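Local coordinates for protein 5-cytosine DNA methyltransferase (PDB 3QV2) that probably transfers a methyl group from S-adenosyl-L-methionine to carbon 5 of cytosine in DNA or tRNA, at residues 80-89 with 102-112. Residues are numbered along the deposited sequence; the frame is centred on the assembly and turned at random.
With SAH (S-adenosyl-L-homocysteine), chain B.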
loop_
_atom_site.group_PDB
_atom_site.type_symbol
_atom_site.label_atom_id
_atom_site.label_comp_id
_atom_site.label_asym_id
_atom_site.label_seq_id
_atom_site.Cartn_x
_atom_site.Cartn_y
_atom_site.Cartn_z
ATOM N N TRP A 80 -8.732 -11.117 -8.262
ATOM C CA TRP A 80 -7.320 -10.765 -8.295
ATOM C C TRP A 80 -7.059 -9.473 -7.531
ATOM O O TRP A 80 -7.571 -8.415 -7.892
ATOM C CB TRP A 80 -6.838 -10.594 -9.737
ATOM C CG TRP A 80 -6.575 -11.871 -10.471
ATOM C CD1 TRP A 80 -6.956 -13.129 -10.102
ATOM C CD2 TRP A 80 -5.865 -12.013 -11.704
ATOM N NE1 TRP A 80 -6.529 -14.045 -11.033
ATOM C CE2 TRP A 80 -5.851 -13.382 -12.031
ATOM C CE3 TRP A 80 -5.233 -11.112 -12.571
ATOM C CZ2 TRP A 80 -5.239 -13.877 -13.177
ATOM C CZ3 TRP A 80 -4.623 -11.601 -13.712
ATOM C CH2 TRP A 80 -4.631 -12.971 -14.005
ATOM N N PHE A 81 -6.266 -9.567 -6.468
ATOM C CA PHE A 81 -5.761 -8.384 -5.779
ATOM C C PHE A 81 -4.272 -8.269 -6.059
ATOM O O PHE A 81 -3.549 -9.264 -6.009
ATOM C CB PHE A 81 -5.996 -8.477 -4.270
ATOM C CG PHE A 81 -7.428 -8.281 -3.864
ATOM C CD1 PHE A 81 -8.387 -7.939 -4.799
ATOM C CD2 PHE A 81 -7.812 -8.428 -2.541
ATOM C CE1 PHE A 81 -9.702 -7.755 -4.425
ATOM C CE2 PHE A 81 -9.127 -8.245 -2.162
ATOM C CZ PHE A 81 -10.073 -7.907 -3.106
ATOM N N MET A 82 -3.808 -7.059 -6.355
ATOM C CA MET A 82 -2.399 -6.874 -6.676
ATOM C C MET A 82 -1.922 -5.429 -6.586
ATOM O O MET A 82 -2.629 -4.495 -6.967
ATOM C CB MET A 82 -2.099 -7.414 -8.074
ATOM C CG MET A 82 -2.718 -6.598 -9.195
ATOM S SD MET A 82 -2.189 -7.156 -10.825
ATOM C CE MET A 82 -2.715 -8.865 -10.784
ATOM N N SER A 83 -0.708 -5.264 -6.077
ATOM C CA SER A 83 -0.002 -3.995 -6.146
ATOM C C SER A 83 1.409 -4.266 -6.653
ATOM O O SER A 83 2.337 -4.461 -5.866
ATOM C CB SER A 83 0.028 -3.309 -4.781
ATOM O OG SER A 83 0.567 -4.165 -3.793
ATOM N N PRO A 84 1.567 -4.299 -7.984
ATOM C CA PRO A 84 2.823 -4.655 -8.651
ATOM C C PRO A 84 3.968 -3.739 -8.244
ATOM O O PRO A 84 3.718 -2.617 -7.806
ATOM C CB PRO A 84 2.497 -4.453 -10.135
ATOM C CG PRO A 84 1.010 -4.579 -10.221
ATOM C CD PRO A 84 0.498 -3.983 -8.948
ATOM N N PRO A 85 5.216 -4.213 -8.386
ATOM C CA PRO A 85 6.385 -3.373 -8.114
ATOM C C PRO A 85 6.237 -2.020 -8.803
ATOM O O PRO A 85 5.837 -1.967 -9.966
ATOM C CB PRO A 85 7.531 -4.171 -8.736
ATOM C CG PRO A 85 7.087 -5.589 -8.629
ATOM C CD PRO A 85 5.596 -5.565 -8.831
ATOM N N CYS A 86 6.554 -0.943 -8.093
ATOM C CA CYS A 86 6.297 0.402 -8.596
ATOM C C CYS A 86 7.549 1.091 -9.129
ATOM O O CYS A 86 7.469 2.178 -9.700
ATOM C CB CYS A 86 5.668 1.261 -7.498
ATOM S SG CYS A 86 6.717 1.475 -6.041
ATOM N N GLN A 87 8.702 0.457 -8.944
ATOM C CA GLN A 87 9.972 1.045 -9.366
ATOM C C GLN A 87 9.999 1.485 -10.836
ATOM O O GLN A 87 10.448 2.588 -11.142
ATOM C CB GLN A 87 11.139 0.093 -9.079
ATOM C CG GLN A 87 11.340 -0.240 -7.608
ATOM C CD GLN A 87 10.616 -1.504 -7.191
ATOM O OE1 GLN A 87 9.603 -1.879 -7.780
ATOM N NE2 GLN A 87 11.142 -2.177 -6.174
ATOM N N PRO A 88 9.519 0.624 -11.750
ATOM C CA PRO A 88 9.614 0.934 -13.183
ATOM C C PRO A 88 8.895 2.220 -13.588
ATOM O O PRO A 88 9.118 2.719 -14.692
ATOM C CB PRO A 88 8.921 -0.264 -13.844
ATOM C CG PRO A 88 9.022 -1.362 -12.847
ATOM C CD PRO A 88 8.908 -0.696 -11.514
ATOM N N TYR A 89 8.052 2.755 -12.711
ATOM C CA TYR A 89 7.142 3.823 -13.108
ATOM C C TYR A 89 7.511 5.206 -12.579
ATOM O O TYR A 89 6.792 5.789 -11.768
ATOM C CB TYR A 89 5.706 3.443 -12.744
ATOM C CG TYR A 89 5.401 2.017 -13.123
ATOM C CD1 TYR A 89 5.318 1.640 -14.456
ATOM C CD2 TYR A 89 5.232 1.039 -12.153
ATOM C CE1 TYR A 89 5.059 0.333 -14.813
ATOM C CE2 TYR A 89 4.970 -0.271 -12.501
ATOM C CZ TYR A 89 4.886 -0.617 -13.833
ATOM O OH TYR A 89 4.626 -1.919 -14.191
ATOM N N ASP A 102 11.290 -3.095 -18.565
ATOM C CA ASP A 102 11.862 -3.216 -17.228
ATOM C C ASP A 102 11.542 -4.583 -16.627
ATOM O O ASP A 102 10.381 -4.981 -16.562
ATOM C CB ASP A 102 11.339 -2.097 -16.325
ATOM C CG ASP A 102 12.089 -2.005 -15.012
ATOM O OD1 ASP A 102 12.407 -0.875 -14.587
ATOM O OD2 ASP A 102 12.361 -3.060 -14.404
ATOM N N PRO A 103 12.581 -5.306 -16.182
ATOM C CA PRO A 103 12.433 -6.662 -15.639
ATOM C C PRO A 103 11.484 -6.741 -14.441
ATOM O O PRO A 103 10.892 -7.794 -14.211
ATOM C CB PRO A 103 13.863 -7.036 -15.222
ATOM C CG PRO A 103 14.614 -5.743 -15.162
ATOM C CD PRO A 103 13.985 -4.866 -16.194
ATOM N N ARG A 104 11.337 -5.648 -13.699
ATOM C CA ARG A 104 10.462 -5.638 -12.529
ATOM C C ARG A 104 8.989 -5.548 -12.918
ATOM O O ARG A 104 8.105 -5.696 -12.073
ATOM C CB ARG A 104 10.823 -4.492 -11.582
ATOM C CG ARG A 104 12.268 -4.502 -11.115
ATOM C CD ARG A 104 13.012 -3.291 -11.645
ATOM N NE ARG A 104 13.461 -2.412 -10.573
ATOM C CZ ARG A 104 13.820 -1.144 -10.744
ATOM N NH1 ARG A 104 13.773 -0.590 -11.948
ATOM N NH2 ARG A 104 14.219 -0.423 -9.705
ATOM N N ALA A 105 8.729 -5.298 -14.196
ATOM C CA ALA A 105 7.364 -5.235 -14.701
ATOM C C ALA A 105 6.986 -6.545 -15.381
ATOM O O ALA A 105 5.833 -6.753 -15.759
ATOM C CB ALA A 105 7.211 -4.073 -15.667
ATOM N N LYS A 106 7.971 -7.427 -15.527
ATOM C CA LYS A 106 7.787 -8.692 -16.230
ATOM C C LYS A 106 6.674 -9.544 -15.623
ATOM O O LYS A 106 5.927 -10.208 -16.343
ATOM C CB LYS A 106 9.101 -9.477 -16.252
ATOM C CG LYS A 106 9.091 -10.695 -17.159
ATOM C CD LYS A 106 10.484 -11.290 -17.298
ATOM C CE LYS A 106 10.497 -12.456 -18.272
ATOM N NZ LYS A 106 9.644 -13.583 -17.805
ATOM N N SER A 107 6.561 -9.519 -14.300
ATOM C CA SER A 107 5.564 -10.329 -13.607
ATOM C C SER A 107 4.130 -9.875 -13.882
ATOM O O SER A 107 3.250 -10.699 -14.126
ATOM C CB SER A 107 5.841 -10.352 -12.100
ATOM O OG SER A 107 6.022 -9.041 -11.593
ATOM N N VAL A 108 3.898 -8.566 -13.846
ATOM C CA VAL A 108 2.551 -8.033 -14.036
ATOM C C VAL A 108 2.110 -8.117 -15.496
ATOM O O VAL A 108 0.927 -8.295 -15.786
ATOM C CB VAL A 108 2.427 -6.580 -13.528
ATOM C CG1 VAL A 108 3.191 -5.630 -14.435
ATOM C CG2 VAL A 108 0.962 -6.176 -13.435
ATOM N N LEU A 109 3.063 -7.994 -16.413
ATOM C CA LEU A 109 2.770 -8.162 -17.831
ATOM C C LEU A 109 2.436 -9.621 -18.122
ATOM O O LEU A 109 1.547 -9.919 -18.917
ATOM C CB LEU A 109 3.956 -7.716 -18.689
ATOM C CG LEU A 109 4.213 -6.210 -18.775
ATOM C CD1 LEU A 109 5.529 -5.925 -19.488
ATOM C CD2 LEU A 109 3.055 -5.512 -19.471
ATOM N N HIS A 110 3.158 -10.522 -17.464
ATOM C CA HIS A 110 2.940 -11.953 -17.616
ATOM C C HIS A 110 1.510 -12.333 -17.248
ATOM O O HIS A 110 0.844 -13.063 -17.981
ATOM C CB HIS A 110 3.926 -12.727 -16.741
ATOM C CG HIS A 110 3.677 -14.204 -16.713
ATOM N ND1 HIS A 110 3.667 -14.978 -17.853
ATOM C CD2 HIS A 110 3.428 -15.047 -15.683
ATOM C CE1 HIS A 110 3.424 -16.236 -17.527
ATOM N NE2 HIS A 110 3.274 -16.304 -16.216
ATOM N N LEU A 111 1.046 -11.831 -16.110
ATOM C CA LEU A 111 -0.287 -12.160 -15.614
ATOM C C LEU A 111 -1.394 -11.778 -16.593
ATOM O O LEU A 111 -2.358 -12.522 -16.769
ATOM C CB LEU A 111 -0.540 -11.498 -14.258
ATOM C CG LEU A 111 0.367 -11.945 -13.110
ATOM C CD1 LEU A 111 0.005 -11.222 -11.819
ATOM C CD2 LEU A 111 0.289 -13.452 -12.922
ATOM N N TYR A 112 -1.256 -10.619 -17.230
ATOM C CA TYR A 112 -2.296 -10.122 -18.126
ATOM C C TYR A 112 -2.120 -10.580 -19.574
ATOM O O TYR A 112 -3.102 -10.795 -20.284
ATOM C CB TYR A 112 -2.406 -8.596 -18.036
ATOM C CG TYR A 112 -2.968 -8.113 -16.717
ATOM C CD1 TYR A 112 -4.340 -8.047 -16.510
ATOM C CD2 TYR A 112 -2.130 -7.731 -15.676
ATOM C CE1 TYR A 112 -4.861 -7.613 -15.306
ATOM C CE2 TYR A 112 -2.645 -7.294 -14.468
ATOM C CZ TYR A 112 -4.012 -7.237 -14.290
ATOM O OH TYR A 112 -4.537 -6.804 -13.092
HETATM N N SAH B . 0.835 -4.331 -1.227
HETATM C CA SAH B . 1.734 -5.145 -0.433
HETATM C CB SAH B . 3.174 -4.977 -0.897
HETATM C CG SAH B . 3.439 -4.616 -2.338
HETATM S SD SAH B . 5.155 -4.338 -2.821
HETATM C C SAH B . 1.579 -4.785 1.023
HETATM O O SAH B . 2.549 -4.946 1.816
HETATM O OXT SAH B . 0.467 -4.322 1.451
HETATM C "C5'" SAH B . 5.559 -5.403 -4.188
HETATM C "C4'" SAH B . 5.866 -6.828 -3.902
HETATM O "O4'" SAH B . 5.892 -7.521 -5.100
HETATM C "C3'" SAH B . 7.200 -6.935 -3.307
HETATM O "O3'" SAH B . 7.093 -7.348 -1.988
HETATM C "C2'" SAH B . 7.931 -7.910 -4.074
HETATM O "O2'" SAH B . 8.501 -8.847 -3.228
HETATM C "C1'" SAH B . 6.927 -8.540 -4.936
HETATM N N9 SAH B . 7.505 -9.021 -6.158
HETATM C C8 SAH B . 8.324 -8.416 -7.029
HETATM N N7 SAH B . 8.576 -9.292 -8.015
HETATM C C5 SAH B . 7.914 -10.444 -7.751
HETATM C C6 SAH B . 7.814 -11.668 -8.416
HETATM N N6 SAH B . 8.514 -11.892 -9.657
HETATM N N1 SAH B . 7.052 -12.632 -7.868
HETATM C C2 SAH B . 6.393 -12.446 -6.716
HETATM N N3 SAH B . 6.473 -11.282 -6.063
HETATM C C4 SAH B . 7.220 -10.276 -6.553
#
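Trp80, Met82 and Pro84 pack on Val108, Leu111 and Tyr112 in a mostly buried contact of strand 79-82 and the loop after it with helix 106-115, apolar along the strand and polar at its outer end. Segments 80-82 and 106-112 run nearly antiparallel (165°), and the 12.2 Å between their axes is bridged by long side chains, the broad rigid indole of Trp80 and the flexible thioether of Met82. Trp80 turns its six-membered ring edge-on to one face of Tyr112, a T-shaped pair with planes at 74°, while Leu111 O lies in the plane of the indole at its edge. Met82 holds CG between its backbone N and carbonyl carbon (chi1 69°) and, after an extended chi2, bends at chi3, which brings SD to the edge of the Tyr112 ring, 3.7 Å from Tyr112 CE2, as a Met-aromatic contact. Its methyl CE meets Leu111 CD1 tip to tip at 3.7 Å. Beyond the strand, rigid Pro84 touches Val108 CG2 on the helix through CG at 3.6 Å, while Pro88 packs on Asp102 and on CB of Arg104 in the segment leading into it. At the solvent-facing end, Gln87 CB sits over one face of the Arg104 guanidinium, whose NH1 forms a salt bridge with the syn lone pair of Asp102 OD1 (3.0 Å), near the guanidinium plane. Ser83 OG accepts a hydrogen bond from the SAH amine N (2.6 Å), and Pro85 CG lies 3.5 Å from SAH C8. This is the Rossmann-like core of C5-methyltransferases, its Pro-Pro-Cys-Gln loop carrying Cys86, the predicted catalytic nucleophile, beside the SAH site.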